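Local structure of CpuTA1 (5K3W) at residues 142-145 / 146-149; 181-184 / 185-188. The protein is a pyridoxal-5'-phosphate-binding protein of the class IV aminotransferase family, modelled here as an assembly of two identical chains. One frame throughout, in Å; residues are numbered along the deposited sequence.

Contact 1. Residues 142-145 / 146-149; sequences FSQQ and RLGI
Arg146 N donates to Phe142 O at 2.9 Å, closing one α-type turn over the connection between strand 131-138 and strand 149-155. The next two bonds span only three residues: Leu147 N reaches Gln144 O at 2.8 Å and Gly148 N reaches Gln145 O at 3.1 Å, both donors standing well above the carbonyl planes, and a second bond from Gly148 N to Gln144 O is weak. Gly148, with phi near 163°, then turns the chain into strand 149-155. A water accepts from Gln144 NE2 and donates to Gly148 O, tying the exposed side of the turn to its exit. This turn-rich connection, within the class IV aminotransferase family region, leads from the six-stranded antiparallel sheet into the mixed sheet containing strand 149-155. Arg146 runs back along the turn, its chain extended from CG to NE; Arg146 CG lies 3.2 Å from Phe142 O, and Arg146 NE comes 4.0 Å from Phe142 CB. Beyond them, Arg146 NH2 forms a salt bridge with Glu113, while NE donates to Arg273 O. Gln145 meets buried Ile149 through its CB, which lies 3.9 Å from Ile149 CG2; the bend at chi2 (-137°) keeps Gln145 CD 4.0 Å from the same methyl, while Gln145 OE1 accepts from Arg273 NH1.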
ATOM      1  N   PHE A 142      -8.710 -13.725  19.962  1.00 28.75           N
ATOM      2  CA  PHE A 142      -7.355 -14.239  19.777  1.00 30.97           C
ATOM      3  C   PHE A 142      -6.949 -15.245  20.853  1.00 35.56           C
ATOM      4  O   PHE A 142      -5.755 -15.505  21.026  1.00 31.19           O
ATOM      5  CB  PHE A 142      -6.342 -13.095  19.764  1.00 32.24           C
ATOM      6  CG  PHE A 142      -6.398 -12.235  18.540  1.00 28.58           C
ATOM      7  CD1 PHE A 142      -5.975 -12.729  17.308  1.00 34.01           C
ATOM      8  CD2 PHE A 142      -6.827 -10.919  18.625  1.00 27.95           C
ATOM      9  CE1 PHE A 142      -6.006 -11.937  16.178  1.00 24.21           C
ATOM     10  CE2 PHE A 142      -6.856 -10.116  17.503  1.00 26.20           C
ATOM     11  CZ  PHE A 142      -6.450 -10.629  16.274  1.00 30.43           C
ATOM     12  N   SER A 143      -7.910 -15.808  21.591  1.00 30.41           N
ATOM     13  CA  SER A 143      -7.552 -16.682  22.704  1.00 33.61           C
ATOM     14  C   SER A 143      -6.728 -17.872  22.234  1.00 34.40           C
ATOM     15  O   SER A 143      -5.778 -18.288  22.911  1.00 36.80           O
ATOM     16  CB  SER A 143      -8.810 -17.163  23.418  1.00 31.89           C
ATOM     17  OG  SER A 143      -9.720 -17.692  22.476  1.00 42.04           O
ATOM     18  N   GLN A 144      -7.086 -18.445  21.090  1.00 26.08           N
ATOM     19  CA  GLN A 144      -6.342 -19.594  20.591  1.00 24.71           C
ATOM     20  C   GLN A 144      -4.926 -19.193  20.171  1.00 28.35           C
ATOM     21  O   GLN A 144      -3.946 -19.833  20.573  1.00 25.06           O
ATOM     22  CB  GLN A 144      -7.110 -20.236  19.434  1.00 22.50           C
ATOM     23  CG  GLN A 144      -6.725 -21.663  19.173  1.00 34.90           C
ATOM     24  CD  GLN A 144      -6.798 -22.501  20.432  1.00 48.29           C
ATOM     25  OE1 GLN A 144      -7.709 -22.332  21.255  1.00 41.47           O
ATOM     26  NE2 GLN A 144      -5.823 -23.397  20.606  1.00 44.26           N
ATOM     27  N   GLN A 145      -4.796 -18.119  19.375  1.00 27.72           N
ATOM     28  CA  GLN A 145      -3.471 -17.682  18.939  1.00 25.85           C
ATOM     29  C   GLN A 145      -2.575 -17.327  20.129  1.00 27.61           C
ATOM     30  O   GLN A 145      -1.362 -17.565  20.086  1.00 24.32           O
ATOM     31  CB  GLN A 145      -3.592 -16.499  17.963  1.00 21.40           C
ATOM     32  CG  GLN A 145      -4.538 -16.764  16.772  1.00 29.85           C
ATOM     33  CD  GLN A 145      -4.015 -16.270  15.408  1.00 46.17           C
ATOM     34  OE1 GLN A 145      -3.518 -15.143  15.258  1.00 43.16           O
ATOM     35  NE2 GLN A 145      -4.140 -17.130  14.401  1.00 62.07           N
ATOM     36  N   ARG A 146      -3.149 -16.789  21.210  1.00 23.85           N
ATOM     37  CA  ARG A 146      -2.357 -16.516  22.402  1.00 24.16           C
ATOM     38  C   ARG A 146      -1.779 -17.779  23.032  1.00 29.76           C
ATOM     39  O   ARG A 146      -0.880 -17.667  23.874  1.00 30.53           O
ATOM     40  CB  ARG A 146      -3.195 -15.748  23.423  1.00 26.54           C
ATOM     41  CG  ARG A 146      -3.527 -14.351  22.965  1.00 25.53           C
ATOM     42  CD  ARG A 146      -4.366 -13.576  23.958  1.00 20.20           C
ATOM     43  NE  ARG A 146      -4.767 -12.317  23.341  1.00 26.42           N
ATOM     44  CZ  ARG A 146      -5.704 -11.503  23.802  1.00 23.39           C
ATOM     45  NH1 ARG A 146      -6.369 -11.794  24.911  1.00 19.19           N
ATOM     46  NH2 ARG A 146      -5.980 -10.390  23.138  1.00 28.87           N
ATOM     47  N   LEU A 147      -2.243 -18.969  22.636  1.00 24.16           N
ATOM     48  CA  LEU A 147      -1.668 -20.212  23.136  1.00 28.60           C
ATOM     49  C   LEU A 147      -0.638 -20.828  22.200  1.00 30.38           C
ATOM     50  O   LEU A 147       0.137 -21.686  22.641  1.00 23.55           O
ATOM     51  CB  LEU A 147      -2.768 -21.247  23.405  1.00 30.49           C
ATOM     52  CG  LEU A 147      -3.908 -20.868  24.361  1.00 31.18           C
ATOM     53  CD1 LEU A 147      -4.848 -22.041  24.561  1.00 22.40           C
ATOM     54  CD2 LEU A 147      -3.382 -20.361  25.687  1.00 28.01           C
ATOM     55  N   GLY A 148      -0.612 -20.422  20.930  1.00 28.20           N
ATOM     56  CA  GLY A 148       0.358 -20.944  19.984  1.00 25.77           C
ATOM     57  C   GLY A 148       0.014 -20.701  18.527  1.00 28.89           C
ATOM     58  O   GLY A 148      -1.155 -20.797  18.142  1.00 27.95           O
ATOM     59  N   ILE A 149       1.028 -20.376  17.713  1.00 27.45           N
ATOM     60  CA  ILE A 149       0.894 -20.199  16.272  1.00 19.31           C
ATOM     61  C   ILE A 149       2.080 -20.866  15.586  1.00 27.04           C
ATOM     62  O   ILE A 149       3.181 -20.930  16.139  1.00 32.28           O
ATOM     63  CB  ILE A 149       0.844 -18.710  15.850  1.00 24.32           C
ATOM     64  CG1 ILE A 149       1.999 -17.933  16.482  1.00 19.29           C
ATOM     65  CG2 ILE A 149      -0.492 -18.067  16.172  1.00 20.15           C
ATOM     66  CD1 ILE A 149       2.112 -16.499  15.982  1.00 18.24           C
TER
HETATM   67  O   HOH W   1      -2.889 -22.843  19.451  1.00 34.33           O

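Contact 2. Residues 181-184 / 185-188; sequences NRAA and GREA
Arg186 folds its guanidinium back over Ala183, one turn earlier in the α-helix 179-190, so that Ala183 CA lies 3.3 Å above one face of the group, offset toward its rim. Arg186 NH1 meets Ala183 CB at 3.4 Å, and Arg186 NH2 comes 3.7 Å from Arg182 CB. The chain bends at chi3 (-59°), which with chi4 (-83°) brings the group back over the preceding turn, after CG has set out anti to the carbonyl carbon. Beneath these side chains the helix keeps its regular i to i+4 bonds, among them Arg186 N to Arg182 O at 3.1 Å and Glu187 N to Ala183 O at 3.0 Å; that from Gly185 N to Asn181 O is weak. Farther out, Asp84 of the second subunit forms a salt bridge with Arg186 NE, gripping the guanidinium on the side where it joins the chain, whereas Ala184 and Ala188 pack on strands 195-199 and 149-155 of their own chain. Asn181, whose side chain is about 4 Å from the bound pyridoxal-5'-phosphate, donates through ND2 to Pro209 O. Glu187 bends at chi2 (71°), and its carboxylate divides between two arginines: OE1 pairs with Arg190 NH1 and OE2 with Arg191 NE.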
ATOM      1  N   ASN A 181       1.755  -7.125   3.000  1.00 16.61           N
ATOM      2  CA  ASN A 181       1.693  -7.767   4.316  1.00 20.78           C
ATOM      3  C   ASN A 181       0.595  -8.818   4.338  1.00 17.58           C
ATOM      4  O   ASN A 181       0.784  -9.913   4.879  1.00 21.52           O
ATOM      5  CB  ASN A 181       1.487  -6.743   5.449  1.00 15.29           C
ATOM      6  CG  ASN A 181       2.386  -5.514   5.306  1.00 22.72           C
ATOM      7  OD1 ASN A 181       2.434  -4.892   4.240  1.00 29.60           O
ATOM      8  ND2 ASN A 181       3.082  -5.154   6.369  1.00 11.20           N
ATOM      9  N   ARG A 182      -0.547  -8.515   3.714  1.00 17.59           N
ATOM     10  CA  ARG A 182      -1.626  -9.496   3.601  1.00 20.96           C
ATOM     11  C   ARG A 182      -1.235 -10.648   2.689  1.00 18.34           C
ATOM     12  O   ARG A 182      -1.574 -11.803   2.961  1.00 20.21           O
ATOM     13  CB  ARG A 182      -2.893  -8.827   3.080  1.00 20.05           C
ATOM     14  CG  ARG A 182      -3.195  -7.529   3.764  1.00 20.59           C
ATOM     15  CD  ARG A 182      -3.593  -7.789   5.189  1.00 20.70           C
ATOM     16  NE  ARG A 182      -4.961  -8.266   5.257  1.00 28.43           N
ATOM     17  CZ  ARG A 182      -5.719  -8.199   6.342  1.00 37.57           C
ATOM     18  NH1 ARG A 182      -5.225  -7.672   7.464  1.00 25.23           N
ATOM     19  NH2 ARG A 182      -6.969  -8.653   6.294  1.00 34.19           N
ATOM     20  N   ALA A 183      -0.538 -10.356   1.595  1.00 17.11           N
ATOM     21  CA  ALA A 183      -0.078 -11.437   0.733  1.00 23.97           C
ATOM     22  C   ALA A 183       0.836 -12.404   1.495  1.00 21.83           C
ATOM     23  O   ALA A 183       0.779 -13.617   1.276  1.00 24.31           O
ATOM     24  CB  ALA A 183       0.615 -10.860  -0.505  1.00 15.42           C
ATOM     25  N   ALA A 184       1.666 -11.892   2.408  1.00 20.07           N
ATOM     26  CA  ALA A 184       2.505 -12.767   3.228  1.00 20.53           C
ATOM     27  C   ALA A 184       1.661 -13.726   4.069  1.00 18.74           C
ATOM     28  O   ALA A 184       1.953 -14.926   4.153  1.00 18.50           O
ATOM     29  CB  ALA A 184       3.422 -11.931   4.123  1.00 14.86           C
ATOM     30  N   GLY A 185       0.618 -13.215   4.712  1.00 20.56           N
ATOM     31  CA  GLY A 185      -0.251 -14.095   5.479  1.00 18.71           C
ATOM     32  C   GLY A 185      -0.865 -15.193   4.632  1.00 20.22           C
ATOM     33  O   GLY A 185      -0.933 -16.350   5.051  1.00 20.94           O
ATOM     34  N   ARG A 186      -1.309 -14.850   3.422  1.00 17.85           N
ATOM     35  CA  ARG A 186      -1.893 -15.859   2.549  1.00 22.71           C
ATOM     36  C   ARG A 186      -0.854 -16.899   2.155  1.00 22.26           C
ATOM     37  O   ARG A 186      -1.168 -18.089   2.050  1.00 25.58           O
ATOM     38  CB  ARG A 186      -2.515 -15.205   1.307  1.00 25.92           C
ATOM     39  CG  ARG A 186      -3.753 -14.345   1.596  1.00 15.87           C
ATOM     40  CD  ARG A 186      -4.480 -13.958   0.305  1.00 20.55           C
ATOM     41  NE  ARG A 186      -3.636 -13.214  -0.636  1.00 21.78           N
ATOM     42  CZ  ARG A 186      -3.428 -11.899  -0.570  1.00 24.68           C
ATOM     43  NH1 ARG A 186      -2.643 -11.294  -1.456  1.00 18.06           N
ATOM     44  NH2 ARG A 186      -3.993 -11.187   0.399  1.00 16.80           N
ATOM     45  N   GLU A 187       0.394 -16.476   1.962  1.00 19.85           N
ATOM     46  CA  GLU A 187       1.456 -17.441   1.696  1.00 21.21           C
ATOM     47  C   GLU A 187       1.677 -18.366   2.890  1.00 24.88           C
ATOM     48  O   GLU A 187       1.841 -19.581   2.722  1.00 25.84           O
ATOM     49  CB  GLU A 187       2.745 -16.714   1.338  1.00 20.07           C
ATOM     50  CG  GLU A 187       3.941 -17.621   1.260  1.00 24.70           C
ATOM     51  CD  GLU A 187       3.912 -18.537   0.048  1.00 28.97           C
ATOM     52  OE1 GLU A 187       3.097 -18.304  -0.870  1.00 25.22           O
ATOM     53  OE2 GLU A 187       4.717 -19.492   0.021  1.00 28.01           O
ATOM     54  N   ALA A 188       1.693 -17.811   4.106  1.00 21.33           N
ATOM     55  CA  ALA A 188       1.851 -18.649   5.290  1.00 21.53           C
ATOM     56  C   ALA A 188       0.720 -19.655   5.396  1.00 22.55           C
ATOM     57  O   ALA A 188       0.950 -20.827   5.710  1.00 24.72           O
ATOM     58  CB  ALA A 188       1.913 -17.789   6.554  1.00 24.20           C
TER

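In the fold
Contact 1 lies at the surface in a loop, while contact 2 is partly buried in helix 179-190; their centres are 18 Å apart and their nearest atoms about 9 Å apart, without touching. Strand 149-155 relates them: residues 146-149 lead into it, and Ala184 and Ala188 pack against it. Gln145 and Arg146 of contact 1 find polar partners in their own chain, among them Arg273, whereas Arg186 of contact 2 forms a salt bridge across the subunit interface. A mixture of i to i+3 and i to i+4 bonds and a water mark the loop, regular bonding and small residues the helix. Contact 2 also comes nearer the cofactor, about 4 Å against about 10 Å, each measured from a side chain.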